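Local coordinates for protein restriction endonuclease UbaLAI (Unidentified, PDB 5O63) that cleaves DNA as a type IIE restriction endonuclease, represented here by its N-terminal B3 domain, which is bound to cognate DNA, at residues T93-H96 / G97-E101; L139-C143 / F144-I148. All blocks are in the same frame, centred on the assembly; numbering follows the deposited sequence. Where two conformers were deposited one is given.

How the contacts relate
From the N terminus, the chain has run through helix 3-14 and five strands of the B3 domain when it leaves strand 89-93 and enters contact 1, a short 3-10 turn on the way to strand 108-116. This contact directly follows the phosphate-binding T93 and R94, and joins its loop to strands 40-41, 75-84 and 121-128. After strands 108-116 and 121-128 comes helix 136-144, whose C-terminal end is contact 2, set against strands 19-28 and 108-116, its nearest atom about 11 Å from the DNA. Each contact closes a local turn; the two follow in series, without nesting or crossing, their centres about 22 Å apart.

Contact 1 of 2, residues T93-H96 / G97-E101; sequences TRMH and GLLNE. With nucleotides of chain C.
H96 and L98 meet at the start of a short 3-10 turn. The imidazole is turned so that its edge meets the turn, with CG anti to the backbone N (chi1 -164°), and its ND1 accepts the amide of L98, with L98 N 3.0 Å from H96 ND1 and close to the ring plane. This acceptor role suits a ring whose hydrogen is probably on NE2. The H96 carbonyl is used too: L99 N lies 3.2 Å from H96 O in a nearly straight bond (171°), and S35 OG is a second partner of that oxygen. The next bond of the 3-10 turn runs from N100 N to G97 O, 2.9 Å. Without the imidazole, as with an alanine here, the L98 amide would probably lose its ND1 acceptor, leaving the start of the turn held by the L99 N to H96 O bond. M95, an engineered replacement of leucine, is buried, its SD 4.0 Å from L99 CD1.

Just upstream, two consecutive phosphates of chain C are gripped: R94 NE reaches OP1 of DC2 in the guanidinium plane at 2.8 Å, and T93 OG1 gives its hydrogen to OP2 of DC3 at 2.7 Å. A cation and a small hydroxyl suit a DNA backbone well. T93 pairs with A80 of strand 75-84, while M95 and L99 pack between V40 of strand 40-41 and residues F125 and C127 of strand 121-128.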
ATOM      1  N   THR A  93      -5.558   7.756   1.844  1.00 14.48           N
ATOM      2  CA  THR A  93      -6.944   7.538   2.249  1.00 14.92           C
ATOM      3  C   THR A  93      -7.785   7.033   1.043  1.00 15.12           C
ATOM      4  O   THR A  93      -7.263   6.883  -0.085  1.00 16.42           O
ATOM      5  CB  THR A  93      -7.609   8.845   2.776  1.00 16.66           C
ATOM      6  OG1 THR A  93      -7.705   9.790   1.688  1.00 17.21           O
ATOM      7  CG2 THR A  93      -6.822   9.505   3.892  1.00 17.08           C
ATOM      8  N   ARG A  94      -9.062   6.728   1.314  1.00 15.37           N
ATOM      9  CA  ARG A  94     -10.016   6.085   0.363  1.00 14.99           C
ATOM     10  C   ARG A  94      -9.634   4.616   0.086  1.00 14.49           C
ATOM     11  O   ARG A  94     -10.038   4.035  -0.902  1.00 18.92           O
ATOM     12  CB  ARG A  94     -10.140   6.907  -0.986  1.00 18.32           C
ATOM     13  CG  ARG A  94     -10.343   8.421  -0.776  1.00 17.86           C
ATOM     14  CD  ARG A  94     -10.624   9.080  -2.123  1.00 19.83           C
ATOM     15  NE  ARG A  94     -11.827   8.510  -2.739  1.00 21.85           N
ATOM     16  CZ  ARG A  94     -12.083   8.663  -4.051  1.00 21.93           C
ATOM     17  NH1 ARG A  94     -11.299   9.442  -4.777  1.00 23.37           N
ATOM     18  NH2 ARG A  94     -13.135   8.072  -4.584  1.00 23.18           N
ATOM     19  N   MET A  95      -8.896   3.970   1.013  1.00 15.53           N
ATOM     20  CA  MET A  95      -8.661   2.555   0.870  1.00 16.71           C
ATOM     21  C   MET A  95      -9.843   1.657   1.231  1.00 17.09           C
ATOM     22  O   MET A  95     -10.891   2.082   1.780  1.00 18.64           O
ATOM     23  CB  MET A  95      -7.442   2.162   1.724  1.00 18.31           C
ATOM     24  CG  MET A  95      -6.228   2.772   1.141  1.00 20.60           C
ATOM     25  SD  MET A  95      -4.815   2.604   2.258  1.00 21.22           S
ATOM     26  CE  MET A  95      -5.351   3.917   3.358  1.00 26.51           C
ATOM     27  N   HIS A  96      -9.672   0.397   0.804  1.00 20.14           N
ATOM     28  CA  HIS A  96     -10.626  -0.674   1.114  1.00 18.65           C
ATOM     29  C   HIS A  96     -11.051  -0.715   2.611  1.00 19.98           C
ATOM     30  O   HIS A  96     -10.231  -0.551   3.523  1.00 18.75           O
ATOM     31  CB  HIS A  96     -10.015  -2.016   0.693  1.00 20.92           C
ATOM     32  CG  HIS A  96     -11.009  -3.113   0.597  1.00 26.11           C
ATOM     33  ND1 HIS A  96     -11.595  -3.684   1.709  1.00 23.93           N
ATOM     34  CD2 HIS A  96     -11.541  -3.736  -0.490  1.00 24.11           C
ATOM     35  CE1 HIS A  96     -12.420  -4.642   1.306  1.00 26.54           C
ATOM     36  NE2 HIS A  96     -12.395  -4.702  -0.026  1.00 23.93           N
ATOM     37  N   GLY A  97     -12.350  -0.810   2.832  1.00 22.23           N
ATOM     38  CA  GLY A  97     -12.889  -0.770   4.195  1.00 23.84           C
ATOM     39  C   GLY A  97     -12.469  -1.914   5.105  1.00 22.50           C
ATOM     40  O   GLY A  97     -12.670  -1.812   6.336  1.00 21.30           O
ATOM     41  N   LEU A  98     -11.840  -2.953   4.566  1.00 22.18           N
ATOM     42  CA  LEU A  98     -11.327  -4.022   5.434  1.00 22.12           C
ATOM     43  C   LEU A  98     -10.444  -3.378   6.499  1.00 20.93           C
ATOM     44  O   LEU A  98     -10.401  -3.837   7.642  1.00 22.27           O
ATOM     45  CB  LEU A  98     -10.520  -5.073   4.644  1.00 23.41           C
ATOM     46  CG  LEU A  98      -9.952  -6.212   5.520  1.00 26.75           C
ATOM     47  CD1 LEU A  98     -11.017  -6.854   6.443  1.00 34.59           C
ATOM     48  CD2 LEU A  98      -9.336  -7.282   4.634  1.00 28.64           C
ATOM     49  N   LEU A  99      -9.763  -2.291   6.160  1.00 18.74           N
ATOM     50  CA  LEU A  99      -8.765  -1.767   7.142  1.00 18.73           C
ATOM     51  C   LEU A  99      -9.450  -1.132   8.357  1.00 20.76           C
ATOM     52  O   LEU A  99      -8.812  -0.902   9.388  1.00 21.39           O
ATOM     53  CB  LEU A  99      -7.859  -0.717   6.530  1.00 17.20           C
ATOM     54  CG  LEU A  99      -6.898  -1.191   5.449  1.00 18.74           C
ATOM     55  CD1 LEU A  99      -6.093   0.022   5.000  1.00 21.15           C
ATOM     56  CD2 LEU A  99      -6.044  -2.329   5.961  1.00 19.97           C
ATOM     57  N   ASN A 100     -10.750  -0.851   8.251  1.00 17.41           N
ATOM     58  CA  ASN A 100     -11.350  -0.158   9.377  1.00 17.39           C
ATOM     59  C   ASN A 100     -11.577  -1.060  10.615  1.00 25.26           C
ATOM     60  O   ASN A 100     -11.695  -0.550  11.752  1.00 30.81           O
ATOM     61  CB  ASN A 100     -12.669   0.469   8.897  1.00 17.60           C
ATOM     62  CG  ASN A 100     -12.417   1.629   7.998  1.00 15.90           C
ATOM     63  OD1 ASN A 100     -11.411   2.359   8.138  1.00 18.84           O
ATOM     64  ND2 ASN A 100     -13.318   1.812   6.998  1.00 19.32           N
ATOM     65  N   GLU A 101     -11.633  -2.370  10.410  0.57 22.25           N
ATOM     66  CA  GLU A 101     -11.924  -3.285  11.496  0.57 23.87           C
ATOM     67  C   GLU A 101     -10.709  -3.402  12.405  0.57 24.37           C
ATOM     68  O   GLU A 101      -9.682  -3.849  11.958  0.57 24.13           O
ATOM     69  CB  GLU A 101     -12.332  -4.651  10.937  0.57 29.11           C
ATOM     70  CG  GLU A 101     -13.800  -4.681  10.456  0.57 33.35           C
ATOM     71  CD  GLU A 101     -14.842  -4.778  11.564  0.57 36.51           C
ATOM     72  OE1 GLU A 101     -14.490  -5.163  12.698  0.57 37.81           O
ATOM     73  OE2 GLU A 101     -16.041  -4.490  11.290  0.57 37.18           O
TER
ATOM     74  P    DC C   2     -13.936   7.175   0.313  1.00 18.75           P
ATOM     75  OP1  DC C   2     -13.846   7.488  -1.152  1.00 20.13           O
ATOM     76  OP2  DC C   2     -13.392   5.873   0.843  1.00 19.62           O
ATOM     77  O5'  DC C   2     -13.323   8.396   1.080  1.00 17.68           O
ATOM     78  C5'  DC C   2     -13.622   9.747   0.696  1.00 16.92           C
ATOM     79  C4'  DC C   2     -13.247  10.718   1.793  1.00 17.79           C
ATOM     80  O4'  DC C   2     -13.937  10.412   3.014  1.00 17.99           O
ATOM     81  C3'  DC C   2     -11.764  10.704   2.137  1.00 16.17           C
ATOM     82  O3'  DC C   2     -11.187  11.857   1.446  1.00 17.94           O
ATOM     83  C2'  DC C   2     -11.757  10.835   3.685  1.00 17.80           C
ATOM     84  C1'  DC C   2     -13.257  11.134   3.986  1.00 18.54           C
ATOM     85  N1   DC C   2     -13.729  10.678   5.330  1.00 19.28           N
ATOM     86  C2   DC C   2     -14.468  11.629   6.090  1.00 18.99           C
ATOM     87  O2   DC C   2     -14.643  12.745   5.627  1.00 20.60           O
ATOM     88  N3   DC C   2     -14.859  11.297   7.311  1.00 18.31           N
ATOM     89  C4   DC C   2     -14.701  10.028   7.739  1.00 20.69           C
ATOM     90  N4   DC C   2     -15.142   9.746   8.989  1.00 20.47           N
ATOM     91  C5   DC C   2     -13.990   9.028   6.983  1.00 19.52           C
ATOM     92  C6   DC C   2     -13.537   9.389   5.768  1.00 20.22           C
ATOM     93  P    DC C   3      -9.973  12.697   1.925  1.00 19.66           P
ATOM     94  OP1  DC C   3      -9.490  13.438   0.710  1.00 24.92           O
ATOM     95  OP2  DC C   3      -8.957  11.976   2.706  1.00 17.10           O
ATOM     96  O5'  DC C   3     -10.571  13.831   2.876  1.00 20.08           O
ATOM     97  C5'  DC C   3     -11.507  14.793   2.271  1.00 21.94           C
ATOM     98  C4'  DC C   3     -12.080  15.680   3.369  1.00 19.91           C
ATOM     99  O4'  DC C   3     -12.765  14.863   4.320  1.00 20.01           O
ATOM    100  C3'  DC C   3     -11.114  16.447   4.212  1.00 21.22           C
ATOM    101  O3'  DC C   3     -10.667  17.609   3.553  1.00 24.71           O
ATOM    102  C2'  DC C   3     -11.980  16.832   5.417  1.00 21.23           C
ATOM    103  C1'  DC C   3     -12.803  15.587   5.573  1.00 19.10           C
ATOM    104  N1   DC C   3     -12.344  14.659   6.644  1.00 20.62           N
ATOM    105  C2   DC C   3     -12.736  14.929   7.936  1.00 20.21           C
ATOM    106  O2   DC C   3     -13.330  15.988   8.159  1.00 20.39           O
ATOM    107  N3   DC C   3     -12.469  14.031   8.889  1.00 19.82           N
ATOM    108  C4   DC C   3     -11.735  12.906   8.612  1.00 18.99           C
ATOM    109  N4   DC C   3     -11.510  12.053   9.611  1.00 19.31           N
ATOM    110  C5   DC C   3     -11.290  12.602   7.279  1.00 18.44           C
ATOM    111  C6   DC C   3     -11.651  13.515   6.317  1.00 21.22           C
TER

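Contact 2 of 2, residues L139-C143 / F144-I148; sequences LFALC and FGEAI
F140 swings its ring along the helix toward F144 with CG anti to the backbone N (chi1 -177°), while F144 keeps CG beside its own backbone N (chi1 -70°), and these two choices lay the rings against each other at the C-terminal end of helix 136-144 in the B3 domain. The planes are nearly parallel, inclined by 17°, but displaced so far that the rings barely overlap, with centroids 4.7 Å apart. The CG/CD2 side of F144 lies over the rim of one F140 face, F140 CE2 being 3.4 Å from F144 CD2, and on that same face F144 CB makes a CH-pi contact, 4.0 Å from the F140 ring centroid. Two phenylalanines suit this spot, since flat apolar rings one turn apart can lie offset against each other and still meet other neighbours: F140 reaches V28, P150 and L154 as well as the F136 ring, and F144 touches L108 and L154. C143, small enough to lie against the sheet, packs on A26 and I110, and its carbonyl is taken by R158.

The helix is terminated by a glycine, G145, the first residue beyond it. F144 N bonds F140 O at 2.8 Å, and G145 N bonds A141 O at 2.9 Å. G145 then leaves helical geometry with positive phi; a side chain there would press on the carbonyl oxygen of F144, so glycine fits the turn. The chain curls back, bringing I148 O to the edge of the F140 ring, although I148 was modelled in two conformers and this contact is less certain. E146, bent at its second torsion, folds back over the last turn, where its OE2 lies 3.5 Å from A141 CB.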
ATOM      1  N   LEU A 139       0.912 -13.065   3.563  1.00 24.47           N
ATOM      2  CA  LEU A 139       1.449 -11.869   2.948  1.00 22.68           C
ATOM      3  C   LEU A 139       2.656 -11.310   3.674  1.00 24.04           C
ATOM      4  O   LEU A 139       3.641 -10.881   3.036  1.00 22.71           O
ATOM      5  CB  LEU A 139       0.371 -10.783   2.858  1.00 23.41           C
ATOM      6  CG  LEU A 139      -0.768 -11.169   1.906  1.00 22.40           C
ATOM      7  CD1 LEU A 139      -1.803 -10.056   1.928  1.00 22.67           C
ATOM      8  CD2 LEU A 139      -0.285 -11.465   0.467  1.00 26.99           C
ATOM      9  N   PHE A 140       2.614 -11.324   5.003  1.00 21.65           N
ATOM     10  CA  PHE A 140       3.759 -10.841   5.757  1.00 22.13           C
ATOM     11  C   PHE A 140       5.028 -11.673   5.418  1.00 21.66           C
ATOM     12  O   PHE A 140       6.140 -11.106   5.196  1.00 23.68           O
ATOM     13  CB  PHE A 140       3.459 -10.872   7.247  1.00 21.22           C
ATOM     14  CG  PHE A 140       4.612 -10.299   8.085  1.00 21.68           C
ATOM     15  CD1 PHE A 140       5.591 -11.160   8.553  1.00 24.23           C
ATOM     16  CD2 PHE A 140       4.765  -8.933   8.275  1.00 21.62           C
ATOM     17  CE1 PHE A 140       6.679 -10.659   9.251  1.00 25.60           C
ATOM     18  CE2 PHE A 140       5.846  -8.419   8.964  1.00 23.57           C
ATOM     19  CZ  PHE A 140       6.814  -9.299   9.453  1.00 21.61           C
ATOM     20  N   ALA A 141       4.863 -12.981   5.405  1.00 22.79           N
ATOM     21  CA  ALA A 141       6.004 -13.846   5.072  1.00 26.67           C
ATOM     22  C   ALA A 141       6.587 -13.508   3.661  1.00 23.59           C
ATOM     23  O   ALA A 141       7.811 -13.548   3.458  1.00 25.33           O
ATOM     24  CB  ALA A 141       5.579 -15.332   5.126  1.00 26.21           C
ATOM     25  N   LEU A 142       5.714 -13.277   2.670  1.00 24.21           N
ATOM     26  CA  LEU A 142       6.214 -12.948   1.330  1.00 28.51           C
ATOM     27  C   LEU A 142       6.904 -11.599   1.263  1.00 26.57           C
ATOM     28  O   LEU A 142       7.851 -11.468   0.515  1.00 28.35           O
ATOM     29  CB  LEU A 142       5.108 -12.902   0.265  1.00 38.30           C
ATOM     30  CG  LEU A 142       4.062 -13.954   0.176  1.00 40.93           C
ATOM     31  CD1 LEU A 142       2.965 -13.500  -0.754  1.00 34.89           C
ATOM     32  CD2 LEU A 142       4.779 -15.070  -0.397  1.00 44.61           C
ATOM     33  N   CYS A 143       6.412 -10.592   1.993  1.00 23.53           N
ATOM     34  CA  CYS A 143       6.981  -9.267   1.899  1.00 22.89           C
ATOM     35  C   CYS A 143       8.230  -9.090   2.750  1.00 25.92           C
ATOM     36  O   CYS A 143       9.116  -8.305   2.394  1.00 26.09           O
ATOM     37  CB  CYS A 143       5.985  -8.212   2.370  1.00 22.76           C
ATOM     38  SG  CYS A 143       4.547  -8.136   1.228  1.00 24.44           S
ATOM     39  N   PHE A 144       8.275  -9.781   3.903  1.00 24.50           N
ATOM     40  CA  PHE A 144       9.331  -9.515   4.905  1.00 24.48           C
ATOM     41  C   PHE A 144      10.245 -10.725   5.201  1.00 24.23           C
ATOM     42  O   PHE A 144      11.287 -10.584   5.867  1.00 27.24           O
ATOM     43  CB  PHE A 144       8.687  -9.061   6.225  1.00 21.31           C
ATOM     44  CG  PHE A 144       8.068  -7.703   6.159  1.00 22.84           C
ATOM     45  CD1 PHE A 144       8.846  -6.550   6.393  1.00 25.35           C
ATOM     46  CD2 PHE A 144       6.711  -7.550   5.802  1.00 23.75           C
ATOM     47  CE1 PHE A 144       8.279  -5.281   6.343  1.00 31.99           C
ATOM     48  CE2 PHE A 144       6.142  -6.274   5.783  1.00 26.95           C
ATOM     49  CZ  PHE A 144       6.928  -5.130   6.036  1.00 28.50           C
ATOM     50  N   GLY A 145       9.835 -11.916   4.786  1.00 30.14           N
ATOM     51  CA  GLY A 145      10.510 -13.154   5.153  1.00 31.07           C
ATOM     52  C   GLY A 145       9.991 -13.910   6.377  1.00 34.62           C
ATOM     53  O   GLY A 145       9.104 -13.436   7.055  1.00 31.17           O
ATOM     54  N   GLU A 146      10.596 -15.065   6.695  1.00 39.10           N
ATOM     55  CA  GLU A 146      10.167 -15.910   7.837  1.00 38.71           C
ATOM     56  C   GLU A 146      10.946 -15.671   9.122  1.00 39.83           C
ATOM     57  O   GLU A 146      10.545 -16.081  10.203  1.00 46.78           O
ATOM     58  CB  GLU A 146      10.283 -17.389   7.471  1.00 45.17           C
ATOM     59  CG  GLU A 146       9.557 -17.776   6.228  1.00 47.85           C
ATOM     60  CD  GLU A 146       8.059 -17.909   6.449  1.00 59.19           C
ATOM     61  OE1 GLU A 146       7.585 -17.600   7.570  1.00 63.15           O
ATOM     62  OE2 GLU A 146       7.337 -18.313   5.493  1.00 62.97           O
ATOM     63  N   ALA A 147      12.043 -14.959   9.013  1.00 33.12           N
ATOM     64  CA  ALA A 147      12.918 -14.829  10.166  1.00 34.95           C
ATOM     65  C   ALA A 147      12.552 -13.653  11.083  1.00 33.33           C
ATOM     66  O   ALA A 147      12.928 -13.656  12.230  1.00 30.63           O
ATOM     67  CB  ALA A 147      14.348 -14.699   9.699  1.00 35.07           C
ATOM     68  N   ILE A 148      11.872 -12.637  10.557  0.57 31.44           N
ATOM     69  CA  ILE A 148      11.612 -11.408  11.323  0.57 31.29           C
ATOM     70  C   ILE A 148      10.187 -11.369  11.915  0.57 32.38           C
ATOM     71  O   ILE A 148       9.225 -11.927  11.361  0.57 33.71           O
ATOM     72  CB  ILE A 148      11.875 -10.168  10.439  0.57 33.06           C
ATOM     73  CG1 ILE A 148      12.027  -8.868  11.244  0.57 34.65           C
ATOM     74  CG2 ILE A 148      10.789 -10.047   9.373  0.57 27.60           C
ATOM     75  CD1 ILE A 148      12.274  -7.635  10.368  0.57 37.60           C
TER